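Local coordinates for LPP20 lipofamily protein (Helicobacter pylori R046Wa, PDB 4KZS) that is of unknown function but is secreted by this human pathogen and may be connected with the outer membrane and the Tol-Pal system, at residues Glu84-Glu89 against Arg98-Gln103; Asp112-Leu117 against Val159-Leu164; Val180-Asp185 against Ala195-Tyr200; Phe220-Asn225 against Gln240-Leu245. One frame throughout, in Å; residues are numbered along the deposited sequence.

Interaction 1 (Glu84-Glu89 against Arg98-Gln103)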
loop_
_atom_site.group_PDB
_atom_site.type_symbol
_atom_site.label_atom_id
_atom_site.label_comp_id
_atom_site.label_asym_id
_atom_site.label_seq_id
_atom_site.Cartn_x
_atom_site.Cartn_y
_atom_site.Cartn_z
ATOM N N GLU A 84 -20.597 -10.360 16.977
ATOM C CA GLU A 84 -21.323 -11.364 17.790
ATOM C C GLU A 84 -21.644 -12.711 17.117
ATOM O O GLU A 84 -21.999 -12.777 15.931
ATOM C CB GLU A 84 -22.609 -10.781 18.321
ATOM C CG GLU A 84 -22.573 -9.302 18.628
ATOM C CD GLU A 84 -23.911 -8.816 19.126
ATOM O OE1 GLU A 84 -23.942 -7.708 19.721
ATOM O OE2 GLU A 84 -24.926 -9.550 18.942
ATOM N N ILE A 85 -21.506 -13.785 17.888
ATOM C CA ILE A 85 -21.955 -15.127 17.478
ATOM C C ILE A 85 -23.418 -15.343 17.894
ATOM O O ILE A 85 -23.748 -15.352 19.070
ATOM C CB ILE A 85 -21.093 -16.234 18.108
ATOM C CG1 ILE A 85 -19.609 -16.052 17.772
ATOM C CG2 ILE A 85 -21.559 -17.597 17.625
ATOM C CD1 ILE A 85 -19.300 -16.132 16.300
ATOM N N VAL A 86 -24.313 -15.466 16.936
ATOM C CA VAL A 86 -25.714 -15.598 17.284
ATOM C C VAL A 86 -26.172 -17.048 17.259
ATOM O O VAL A 86 -27.108 -17.383 17.947
ATOM C CB VAL A 86 -26.592 -14.700 16.409
ATOM C CG1 VAL A 86 -28.070 -15.061 16.550
ATOM C CG2 VAL A 86 -26.408 -13.266 16.845
ATOM N N ASN A 87 -25.554 -17.907 16.460
ATOM C CA ASN A 87 -25.942 -19.301 16.482
ATOM C C ASN A 87 -24.750 -20.160 16.247
ATOM O O ASN A 87 -23.838 -19.776 15.502
ATOM C CB ASN A 87 -27.004 -19.611 15.418
ATOM C CG ASN A 87 -28.314 -18.848 15.653
ATOM O OD1 ASN A 87 -28.579 -17.777 15.058
ATOM N ND2 ASN A 87 -29.109 -19.355 16.551
ATOM N N GLN A 88 -24.766 -21.328 16.879
ATOM C CA GLN A 88 -23.789 -22.355 16.603
ATOM C C GLN A 88 -24.431 -23.716 16.810
ATOM O O GLN A 88 -24.885 -24.046 17.892
ATOM C CB GLN A 88 -22.603 -22.166 17.525
ATOM C CG GLN A 88 -21.262 -22.142 16.821
ATOM C CD GLN A 88 -20.174 -21.467 17.631
ATOM O OE1 GLN A 88 -19.093 -21.171 17.083
ATOM N NE2 GLN A 88 -20.437 -21.218 18.933
ATOM N N GLU A 89 -24.506 -24.491 15.744
ATOM C CA GLU A 89 -25.090 -25.816 15.769
ATOM C C GLU A 89 -24.091 -26.685 15.069
ATOM O O GLU A 89 -23.301 -26.208 14.232
ATOM C CB GLU A 89 -26.366 -25.896 14.918
ATOM C CG GLU A 89 -27.369 -24.784 15.079
ATOM C CD GLU A 89 -28.115 -24.905 16.370
ATOM O OE1 GLU A 89 -28.611 -26.014 16.649
ATOM O OE2 GLU A 89 -28.212 -23.891 17.095
ATOM N N ARG A 98 -23.718 -18.425 12.871
ATOM C CA ARG A 98 -24.273 -17.206 12.334
ATOM C C ARG A 98 -23.795 -16.031 13.206
ATOM O O ARG A 98 -23.677 -16.173 14.406
ATOM C CB ARG A 98 -25.767 -17.361 12.317
ATOM C CG ARG A 98 -26.546 -16.140 11.890
ATOM C CD ARG A 98 -27.757 -16.203 12.808
ATOM N NE ARG A 98 -28.928 -15.940 12.032
ATOM C CZ ARG A 98 -30.119 -15.733 12.534
ATOM N NH1 ARG A 98 -30.346 -15.829 13.836
ATOM N NH2 ARG A 98 -31.088 -15.476 11.697
ATOM N N VAL A 99 -23.501 -14.899 12.578
ATOM C CA VAL A 99 -22.842 -13.790 13.217
ATOM C C VAL A 99 -23.556 -12.569 12.782
ATOM O O VAL A 99 -24.265 -12.584 11.805
ATOM C CB VAL A 99 -21.389 -13.603 12.770
ATOM C CG1 VAL A 99 -20.559 -14.786 13.164
ATOM C CG2 VAL A 99 -21.319 -13.509 11.278
ATOM N N ARG A 100 -23.429 -11.516 13.575
ATOM C CA ARG A 100 -24.007 -10.237 13.243
ATOM C C ARG A 100 -23.179 -9.127 13.824
ATOM O O ARG A 100 -22.280 -9.350 14.686
ATOM C CB ARG A 100 -25.399 -10.158 13.797
ATOM C CG ARG A 100 -25.439 -10.200 15.306
ATOM C CD ARG A 100 -26.867 -10.037 15.758
ATOM N NE ARG A 100 -26.943 -9.782 17.197
ATOM C CZ ARG A 100 -28.053 -9.349 17.809
ATOM N NH1 ARG A 100 -29.180 -9.154 17.137
ATOM N NH2 ARG A 100 -28.051 -9.134 19.095
ATOM N N ILE A 101 -23.469 -7.912 13.379
ATOM C CA ILE A 101 -22.771 -6.751 13.922
ATOM C C ILE A 101 -23.655 -5.593 13.795
ATOM O O ILE A 101 -24.368 -5.474 12.802
ATOM C CB ILE A 101 -21.494 -6.425 13.155
ATOM C CG1 ILE A 101 -20.718 -5.338 13.882
ATOM C CG2 ILE A 101 -21.782 -6.041 11.684
ATOM C CD1 ILE A 101 -19.230 -5.298 13.514
ATOM N N ASN A 102 -23.608 -4.757 14.824
ATOM C CA ASN A 102 -24.325 -3.502 14.896
ATOM C C ASN A 102 -23.883 -2.551 13.786
ATOM O O ASN A 102 -22.719 -2.291 13.611
ATOM C CB ASN A 102 -24.012 -2.888 16.239
ATOM C CG ASN A 102 -24.764 -1.614 16.456
ATOM O OD1 ASN A 102 -24.353 -0.554 15.988
ATOM N ND2 ASN A 102 -25.869 -1.701 17.173
ATOM N N GLN A 103 -24.801 -2.041 13.013
ATOM C CA GLN A 103 -24.411 -1.126 11.960
ATOM C C GLN A 103 -23.610 0.032 12.465
ATOM O O GLN A 103 -22.596 0.398 11.842
ATOM C CB GLN A 103 -25.608 -0.633 11.183
ATOM C CG GLN A 103 -25.968 -1.622 10.104
ATOM C CD GLN A 103 -27.027 -1.106 9.166
ATOM O OE1 GLN A 103 -28.229 -1.143 9.482
ATOM N NE2 GLN A 103 -26.591 -0.619 7.999
#
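Arg100 places CG between its own backbone N and carbonyl carbon (chi1 64°) and Glu84 holds CG beside its backbone N, and from there the two chains rise on one face of a beta hairpin, strands 84-91 and 94-102, and meet. Arg100 runs extended from CG to NE, which donates to Glu84 OE2 at 2.7 Å in a salt bridge; NH2 adds a weak bond to the same oxygen. OE2 sits at the edge of the guanidinium near its plane, yet NE approaches from above the carboxylate, the two planes being 58° apart. Glu84 OE1 is hydrogen-bonded to Tyr19 OH and Arg100 NH1 to Tyr21 OH, both on strand 19-26. Val86 CG2 lies against the aliphatic part of Arg100, 3.4 Å from CD. On the other face Ile85 CD1 touches Val99 CG1 at 3.6 Å, and Val99 also packs on Leu40 of helix 29-53. Glu84 and Arg100 are an antiparallel hydrogen-bonded pair; a classic beta bulge follows, where Val86 and Asn87 both face Arg98. Here the carbonyl oxygen Arg98 O accepts two bonds from the same face of its plane, from Val86 N at 2.7 Å and Asn87 N at 3.3 Å.

Interaction 2 (Asp112-Leu117 against Val159-Leu164)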
loop_
_atom_site.group_PDB
_atom_site.type_symbol
_atom_site.label_atom_id
_atom_site.label_comp_id
_atom_site.label_asym_id
_atom_site.label_seq_id
_atom_site.Cartn_x
_atom_site.Cartn_y
_atom_site.Cartn_z
ATOM N N ASP A 112 -12.456 4.297 12.922
ATOM C CA ASP A 112 -11.242 4.031 13.660
ATOM C C ASP A 112 -10.070 3.618 12.793
ATOM O O ASP A 112 -8.958 4.082 13.017
ATOM C CB ASP A 112 -11.489 3.018 14.776
ATOM C CG ASP A 112 -12.495 3.518 15.827
ATOM O OD1 ASP A 112 -12.846 4.729 15.862
ATOM O OD2 ASP A 112 -12.950 2.688 16.637
ATOM N N LYS A 113 -10.311 2.722 11.836
ATOM C CA LYS A 113 -9.271 2.234 10.933
ATOM C C LYS A 113 -8.855 3.439 10.059
ATOM O O LYS A 113 -7.692 3.597 9.717
ATOM C CB LYS A 113 -9.806 1.067 10.089
ATOM C CG LYS A 113 -8.781 0.301 9.249
ATOM C CD LYS A 113 -9.430 -0.891 8.519
ATOM C CE LYS A 113 -8.467 -1.660 7.604
ATOM N NZ LYS A 113 -7.360 -2.316 8.352
ATOM N N TYR A 114 -9.790 4.319 9.750
ATOM C CA TYR A 114 -9.444 5.540 9.052
ATOM C C TYR A 114 -8.514 6.422 9.883
ATOM O O TYR A 114 -7.395 6.656 9.440
ATOM C CB TYR A 114 -10.694 6.315 8.705
ATOM C CG TYR A 114 -10.422 7.545 7.934
ATOM C CD1 TYR A 114 -10.048 8.684 8.581
ATOM C CD2 TYR A 114 -10.561 7.582 6.554
ATOM C CE1 TYR A 114 -9.804 9.853 7.894
ATOM C CE2 TYR A 114 -10.315 8.745 5.839
ATOM C CZ TYR A 114 -9.933 9.894 6.525
ATOM O OH TYR A 114 -9.672 11.103 5.889
ATOM N N ASN A 115 -8.962 6.886 11.075
ATOM C CA ASN A 115 -8.124 7.666 11.986
ATOM C C ASN A 115 -6.731 7.053 12.156
ATOM O O ASN A 115 -5.746 7.772 12.209
ATOM C CB ASN A 115 -8.774 7.837 13.321
ATOM C CG ASN A 115 -10.131 8.513 13.216
ATOM O OD1 ASN A 115 -10.427 9.172 12.216
ATOM N ND2 ASN A 115 -10.991 8.323 14.228
ATOM N N ALA A 116 -6.635 5.735 12.141
ATOM C CA ALA A 116 -5.367 5.065 12.326
ATOM C C ALA A 116 -4.555 5.223 11.071
ATOM O O ALA A 116 -3.345 5.395 11.140
ATOM C CB ALA A 116 -5.570 3.588 12.647
ATOM N N LEU A 117 -5.216 5.175 9.919
ATOM C CA LEU A 117 -4.518 5.432 8.656
ATOM C C LEU A 117 -3.992 6.880 8.581
ATOM O O LEU A 117 -2.866 7.071 8.135
ATOM C CB LEU A 117 -5.380 5.078 7.437
ATOM C CG LEU A 117 -5.586 3.560 7.347
ATOM C CD1 LEU A 117 -6.758 3.226 6.435
ATOM C CD2 LEU A 117 -4.345 2.841 6.889
ATOM N N VAL A 159 -20.585 10.560 8.576
ATOM C CA VAL A 159 -19.638 10.623 9.668
ATOM C C VAL A 159 -18.626 11.658 9.200
ATOM O O VAL A 159 -18.496 11.879 7.996
ATOM C CB VAL A 159 -18.989 9.258 9.873
ATOM C CG1 VAL A 159 -18.178 9.244 11.151
ATOM C CG2 VAL A 159 -20.053 8.177 9.926
ATOM N N PRO A 160 -17.941 12.331 10.132
ATOM C CA PRO A 160 -17.074 13.452 9.739
ATOM C C PRO A 160 -15.705 13.152 9.042
ATOM O O PRO A 160 -15.665 12.525 7.979
ATOM C CB PRO A 160 -16.902 14.214 11.065
ATOM C CG PRO A 160 -18.117 13.862 11.867
ATOM C CD PRO A 160 -18.288 12.405 11.562
ATOM N N VAL A 161 -14.621 13.686 9.611
ATOM C CA VAL A 161 -13.203 13.477 9.200
ATOM C C VAL A 161 -12.725 14.194 7.919
ATOM O O VAL A 161 -11.510 14.265 7.627
ATOM C CB VAL A 161 -12.768 11.995 9.254
ATOM C CG1 VAL A 161 -12.880 11.341 7.872
ATOM C CG2 VAL A 161 -11.357 11.907 9.849
ATOM N N GLY A 162 -13.683 14.722 7.169
ATOM C CA GLY A 162 -13.387 15.760 6.178
ATOM C C GLY A 162 -12.373 15.528 5.054
ATOM O O GLY A 162 -12.782 15.396 3.887
ATOM N N SER A 163 -11.064 15.498 5.354
ATOM C CA SER A 163 -10.096 15.590 4.236
ATOM C C SER A 163 -8.750 14.844 4.125
ATOM O O SER A 163 -7.925 14.793 5.055
ATOM C CB SER A 163 -9.841 17.035 3.860
ATOM O OG SER A 163 -9.136 17.035 2.637
ATOM N N LEU A 164 -8.531 14.333 2.911
ATOM C CA LEU A 164 -7.257 13.742 2.513
ATOM C C LEU A 164 -6.524 14.623 1.522
ATOM O O LEU A 164 -5.310 14.514 1.396
ATOM C CB LEU A 164 -7.453 12.358 1.907
ATOM C CG LEU A 164 -7.828 11.301 2.941
ATOM C CD1 LEU A 164 -8.474 10.088 2.284
ATOM C CD2 LEU A 164 -6.615 10.907 3.753
#
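Tyr114 and Val161 reach toward each other tip to tip, the tyrosine from helix 103-121 and the valine from the loop between helices 135-157 and 165-172. The tyrosine sends CG anti to its backbone N (chi1 -177°), and its CB already points at the loop. Val161 meets the ring with both methyl groups. CG1 stands over one face in a CH-pi contact, 3.8 Å from the centroid of the Tyr114 ring and 29° off the ring normal, while CG2 is displaced toward one side of the ring, where CE1 and CD1 of Tyr114 are its nearest partners. The same CG2 also lies 3.7 Å from Asn115 OD1, the two side chains crossing at a slant. Beyond the phenol tip comes Leu164, again approaching tip to tip, with its CG 3.5 Å from Tyr114 OH and its CD1 4.2 Å from Tyr114 CE2. The hydroxyl is hydrogen-bonded to OE1 of Glu151 in helix 135-157, and the Tyr114 side chain also touches Ile150 there. One buried tyrosine thus joins two helices and the loop, consistent with a helix-bundle middle domain. Val161 is poorly ordered, so its details are less sure. The two segments make no polar bond with each other: the loop's hydrocarbon groups lie on the ring, its OH and one amide oxygen, and such dispersion contacts set orientation less sharply than the Glu151 bond sets the phenol end.

Interaction 3 (Val180-Asp185 against Ala195-Tyr200)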
loop_
_atom_site.group_PDB
_atom_site.type_symbol
_atom_site.label_atom_id
_atom_site.label_comp_id
_atom_site.label_asym_id
_atom_site.label_seq_id
_atom_site.Cartn_x
_atom_site.Cartn_y
_atom_site.Cartn_z
ATOM N N VAL A 180 14.869 11.619 -6.464
ATOM C CA VAL A 180 16.143 11.356 -5.824
ATOM C C VAL A 180 17.312 11.569 -6.779
ATOM O O VAL A 180 17.264 11.124 -7.935
ATOM C CB VAL A 180 16.186 9.958 -5.216
ATOM C CG1 VAL A 180 14.926 9.752 -4.396
ATOM C CG2 VAL A 180 16.334 8.867 -6.281
ATOM N N GLN A 181 18.343 12.261 -6.289
ATOM C CA GLN A 181 19.596 12.483 -7.035
ATOM C C GLN A 181 20.281 11.177 -7.408
ATOM O O GLN A 181 20.344 10.266 -6.603
ATOM C CB GLN A 181 20.554 13.350 -6.222
ATOM C CG GLN A 181 21.741 13.900 -6.999
ATOM C CD GLN A 181 22.332 15.122 -6.325
ATOM O OE1 GLN A 181 22.648 15.095 -5.130
ATOM N NE2 GLN A 181 22.487 16.203 -7.085
ATOM N N ILE A 182 20.777 11.087 -8.635
ATOM C CA ILE A 182 21.430 9.876 -9.097
ATOM C C ILE A 182 22.828 10.208 -9.615
ATOM O O ILE A 182 22.985 10.790 -10.686
ATOM C CB ILE A 182 20.594 9.137 -10.159
ATOM C CG1 ILE A 182 19.295 8.618 -9.538
ATOM C CG2 ILE A 182 21.391 7.996 -10.780
ATOM C CD1 ILE A 182 18.388 7.879 -10.510
ATOM N N THR A 183 23.835 9.834 -8.829
ATOM C CA THR A 183 25.243 10.069 -9.143
ATOM C C THR A 183 25.882 8.879 -9.868
ATOM O O THR A 183 25.483 7.725 -9.677
ATOM C CB THR A 183 26.032 10.401 -7.852
ATOM O OG1 THR A 183 25.348 11.433 -7.127
ATOM C CG2 THR A 183 27.452 10.880 -8.153
ATOM N N PHE A 184 26.866 9.182 -10.706
ATOM C CA PHE A 184 27.734 8.167 -11.279
ATOM C C PHE A 184 29.247 8.439 -11.068
ATOM O O PHE A 184 29.637 9.471 -10.508
ATOM C CB PHE A 184 27.399 8.013 -12.748
ATOM C CG PHE A 184 26.214 7.135 -13.015
ATOM C CD1 PHE A 184 24.947 7.486 -12.569
ATOM C CD2 PHE A 184 26.365 5.961 -13.766
ATOM C CE1 PHE A 184 23.854 6.667 -12.847
ATOM C CE2 PHE A 184 25.281 5.143 -14.059
ATOM C CZ PHE A 184 24.023 5.495 -13.592
ATOM N N ASP A 185 30.088 7.499 -11.507
ATOM C CA ASP A 185 31.550 7.598 -11.361
ATOM C C ASP A 185 32.235 8.389 -12.489
ATOM O O ASP A 185 31.731 8.457 -13.613
ATOM C CB ASP A 185 32.171 6.193 -11.225
ATOM C CG ASP A 185 32.028 5.350 -12.493
ATOM O OD1 ASP A 185 31.116 4.491 -12.561
ATOM O OD2 ASP A 185 32.837 5.540 -13.423
ATOM N N ALA A 195 20.451 3.120 -19.797
ATOM C CA ALA A 195 19.656 1.951 -19.378
ATOM C C ALA A 195 19.291 1.984 -17.897
ATOM O O ALA A 195 18.175 1.668 -17.496
ATOM C CB ALA A 195 20.394 0.654 -19.699
ATOM N N LEU A 196 20.245 2.395 -17.094
ATOM C CA LEU A 196 20.040 2.355 -15.695
ATOM C C LEU A 196 19.119 3.460 -15.282
ATOM O O LEU A 196 18.091 3.179 -14.665
ATOM C CB LEU A 196 21.378 2.435 -14.948
ATOM C CG LEU A 196 22.281 1.175 -14.926
ATOM C CD1 LEU A 196 23.197 1.190 -13.696
ATOM C CD2 LEU A 196 21.523 -0.151 -15.016
ATOM N N ILE A 197 19.474 4.704 -15.628
ATOM C CA ILE A 197 18.618 5.855 -15.316
ATOM C C ILE A 197 17.189 5.646 -15.821
ATOM O O ILE A 197 16.245 6.027 -15.155
ATOM C CB ILE A 197 19.178 7.160 -15.890
ATOM C CG1 ILE A 197 20.479 7.535 -15.142
ATOM C CG2 ILE A 197 18.153 8.277 -15.789
ATOM C CD1 ILE A 197 20.951 8.989 -15.253
ATOM N N SER A 198 17.058 5.019 -16.987
ATOM C CA SER A 198 15.807 4.667 -17.572
ATOM C C SER A 198 15.003 3.702 -16.724
ATOM O O SER A 198 13.781 3.779 -16.700
ATOM C CB SER A 198 16.090 4.025 -18.932
ATOM O OG SER A 198 14.969 3.340 -19.457
ATOM N N ALA A 199 15.668 2.750 -16.078
ATOM C CA ALA A 199 14.964 1.760 -15.272
ATOM C C ALA A 199 14.681 2.368 -13.883
ATOM O O ALA A 199 13.572 2.329 -13.359
ATOM C CB ALA A 199 15.798 0.493 -15.176
ATOM N N TYR A 200 15.711 2.959 -13.312
ATOM C CA TYR A 200 15.590 3.764 -12.133
ATOM C C TYR A 200 14.389 4.680 -12.260
ATOM O O TYR A 200 13.808 5.052 -11.264
ATOM C CB TYR A 200 16.842 4.623 -12.001
ATOM C CG TYR A 200 17.916 4.127 -11.045
ATOM C CD1 TYR A 200 18.074 4.742 -9.799
ATOM C CD2 TYR A 200 18.803 3.091 -11.389
ATOM C CE1 TYR A 200 19.053 4.343 -8.907
ATOM C CE2 TYR A 200 19.783 2.672 -10.490
ATOM C CZ TYR A 200 19.905 3.319 -9.252
ATOM O OH TYR A 200 20.858 2.972 -8.317
#
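A beta-alpha-beta unit, strand 179-182, helix 190-200 and strand 205-207, supplies this contact, in which Ile182 and Phe184 meet one side of the helix through Leu196, Ile197 and Tyr200. Ile182 points its CB at the helix. Its CG1 lies beside the backbone N and the chain then runs straight on (chi2 180°), carrying CD1 to the Tyr200 ring at the CD1 and CG positions; the distance from Ile182 CD1 to Tyr200 CD1 is 3.2 Å in the model. The isoleucine crosses the tyrosine at a slant. The other branch, Ile182 CG2, stays 4.5 Å from Ile197 CG1 and lies in the plane of the Phe184 ring at its edge. Just after the strand, Phe184 turns its ring back toward the helix. Leu196 CB comes to the ring edge, 4.3 Å from Phe184 CZ, and Ile197 CG1 comes in obliquely, 4.2 Å from Phe184 CE1. The same ring has a cation-pi partner in Lys193, about one turn earlier in the helix. Ile182 and Ile197 also share Pro206 of strand 205-207 as a neighbour, so the apolar layer continues onto the next strand. Everything that meets across these two segments is hydrocarbon, an interlocking of branched and aromatic side chains in which Ile182 comes closer to Tyr200 than Phe184 does to the helix. Such a seam, with a crossover helix laid on the parallel strands it connects, is typical of beta-alpha-beta units in alpha/beta domains.

Interaction 4 (Phe220-Asn225 against Gln240-Leu245)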
loop_
_atom_site.group_PDB
_atom_site.type_symbol
_atom_site.label_atom_id
_atom_site.label_comp_id
_atom_site.label_asym_id
_atom_site.label_seq_id
_atom_site.Cartn_x
_atom_site.Cartn_y
_atom_site.Cartn_z
ATOM N N PHE A 220 31.218 -1.309 -13.434
ATOM C CA PHE A 220 32.457 -1.940 -13.861
ATOM C C PHE A 220 31.998 -2.558 -15.184
ATOM O O PHE A 220 32.442 -2.163 -16.258
ATOM C CB PHE A 220 33.049 -2.720 -12.690
ATOM C CG PHE A 220 33.377 -1.860 -11.485
ATOM C CD1 PHE A 220 34.373 -0.889 -11.556
ATOM C CD2 PHE A 220 32.699 -2.028 -10.272
ATOM C CE1 PHE A 220 34.690 -0.109 -10.445
ATOM C CE2 PHE A 220 33.009 -1.246 -9.160
ATOM C CZ PHE A 220 34.014 -0.293 -9.244
ATOM N N THR A 221 31.090 -3.521 -15.059
ATOM C CA THR A 221 30.405 -4.253 -16.135
ATOM C C THR A 221 28.984 -4.492 -15.630
ATOM O O THR A 221 28.045 -4.783 -16.401
ATOM C CB THR A 221 31.125 -5.619 -16.282
ATOM O OG1 THR A 221 30.362 -6.505 -17.126
ATOM C CG2 THR A 221 31.328 -6.282 -14.932
ATOM N N ASP A 222 28.864 -4.349 -14.306
ATOM C CA ASP A 222 27.649 -4.560 -13.577
ATOM C C ASP A 222 27.695 -3.721 -12.294
ATOM O O ASP A 222 28.711 -3.709 -11.588
ATOM C CB ASP A 222 27.510 -6.046 -13.308
ATOM C CG ASP A 222 27.674 -6.888 -14.581
ATOM O OD1 ASP A 222 26.885 -6.750 -15.536
ATOM O OD2 ASP A 222 28.606 -7.694 -14.626
ATOM N N SER A 223 26.595 -3.010 -12.006
ATOM C CA SER A 223 26.601 -1.856 -11.066
ATOM C C SER A 223 26.845 -2.149 -9.602
ATOM O O SER A 223 26.886 -3.287 -9.217
ATOM C CB SER A 223 25.329 -1.009 -11.179
ATOM O OG SER A 223 25.310 -0.027 -10.139
ATOM N N ALA A 224 26.996 -1.070 -8.828
ATOM C CA ALA A 224 27.287 -1.040 -7.398
ATOM C C ALA A 224 26.657 0.254 -6.850
ATOM O O ALA A 224 27.097 1.373 -7.177
ATOM C CB ALA A 224 28.796 -1.060 -7.126
ATOM N N ASN A 225 25.636 0.098 -6.002
ATOM C CA ASN A 225 24.681 1.177 -5.748
ATOM C C ASN A 225 24.564 1.632 -4.315
ATOM O O ASN A 225 24.295 0.829 -3.460
ATOM C CB ASN A 225 23.297 0.731 -6.213
ATOM C CG ASN A 225 23.350 -0.392 -7.248
ATOM O OD1 ASN A 225 24.062 -1.364 -7.087
ATOM N ND2 ASN A 225 22.591 -0.254 -8.311
ATOM N N GLN A 240 24.626 -4.895 -7.538
ATOM C CA GLN A 240 24.118 -5.917 -8.467
ATOM C C GLN A 240 25.086 -6.225 -9.616
ATOM O O GLN A 240 25.852 -5.348 -10.016
ATOM C CB GLN A 240 22.735 -5.501 -9.021
ATOM C CG GLN A 240 21.870 -4.656 -8.074
ATOM C CD GLN A 240 21.461 -5.366 -6.768
ATOM O OE1 GLN A 240 20.628 -6.276 -6.771
ATOM N NE2 GLN A 240 22.025 -4.921 -5.639
ATOM N N GLY A 241 25.037 -7.458 -10.142
ATOM C CA GLY A 241 25.889 -7.886 -11.276
ATOM C C GLY A 241 25.215 -8.910 -12.179
ATOM O O GLY A 241 24.315 -9.603 -11.740
ATOM N N THR A 242 25.631 -8.982 -13.442
ATOM C CA THR A 242 25.251 -10.059 -14.377
ATOM C C THR A 242 26.206 -10.356 -15.556
ATOM O O THR A 242 25.953 -9.904 -16.684
ATOM C CB THR A 242 23.926 -9.573 -14.994
ATOM O OG1 THR A 242 23.549 -10.459 -16.061
ATOM C CG2 THR A 242 24.067 -8.139 -15.555
ATOM N N PRO A 243 27.286 -11.134 -15.320
ATOM C CA PRO A 243 28.237 -11.419 -16.410
ATOM C C PRO A 243 27.634 -12.265 -17.539
ATOM O O PRO A 243 27.629 -13.497 -17.475
ATOM C CB PRO A 243 29.389 -12.154 -15.705
ATOM C CG PRO A 243 28.775 -12.730 -14.484
ATOM C CD PRO A 243 27.702 -11.765 -14.056
ATOM N N VAL A 244 27.108 -11.585 -18.554
ATOM C CA VAL A 244 26.573 -12.250 -19.747
ATOM C C VAL A 244 27.125 -11.564 -21.004
ATOM O O VAL A 244 26.763 -11.934 -22.124
ATOM C CB VAL A 244 25.018 -12.271 -19.762
ATOM C CG1 VAL A 244 24.498 -13.293 -20.773
ATOM C CG2 VAL A 244 24.454 -12.572 -18.376
ATOM N N LEU A 245 28.031 -10.602 -20.799
ATOM C CA LEU A 245 28.471 -9.658 -21.837
ATOM C C LEU A 245 28.248 -10.118 -23.284
ATOM O O LEU A 245 28.985 -10.960 -23.831
ATOM C CB LEU A 245 29.914 -9.182 -21.606
ATOM C CG LEU A 245 30.095 -8.162 -20.485
ATOM C CD1 LEU A 245 29.790 -8.791 -19.126
ATOM C CD2 LEU A 245 31.506 -7.583 -20.547
#
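Asp222 and Gln240 have the largest buried areas where two irregular loop segments of the C-terminal domain run past each other in nearly opposite directions, 166° apart. Neither segment is a regular strand, and the pairing has no clear hydrogen bond of its own. Asp222 aims its CB at the other loop, and chi1 (-51°) sets CG beside the backbone N. The carboxylate lies near the backbone of Thr242, whose amide is poorly angled for either oxygen, so the approach is a packing one; the Asp222 and Thr242 side chains cross at about a right angle. The model is strained here, with Asp222 CG 3.1 Å from Thr242 N and Asp222 OD1 3.1 Å from Thr242 CG2, so these distances are doubtful. Glu250 brings its carboxylate close to Asp222 OD1, on a buried residue, and two like charges so near would tend to raise the proton affinity of one of them. Gln240 is covered mainly through its backbone: its carbonyl oxygen lies 3.4 Å from Asp222 C and comes near Ser223, although the modelled geometry there is doubtful. Its side chain, bent at chi2, touches Lys256 and Ile260 of helix 252-262. Ser223 is buried too; its N is bonded to Glu253 OE2 and its OG to Asn217 OD1. Thr221 finishes the contact. Its OG1 makes a weak bond to Asp222 OD2 at 3.3 Å within its own segment, and from the other segment the same Thr221 OG1 is met by Leu245 through the methyl carbon CD1.

Interactions 3 and 4 belong together: both lie in the C-terminal domain, their centres 14 Å apart, and they touch where Leu196 CD1 meets Ser223 CB at 4.0 Å and Tyr200 packs on Asn225. Helix 190-200 thus has strand 179-182 and the 220-225 loop as neighbours. Interaction 1 stands at the far end of an elongated chain, its centre about 56 Å from that of interaction 3 and on the opposite side of the chain's centre. Interaction 2 lies between, about 27 Å from interaction 1 and 38 Å from interaction 3, centre to centre. Strand 94-102 leads directly into helix 103-121, so the chain connects interactions 1 and 2 without their touching.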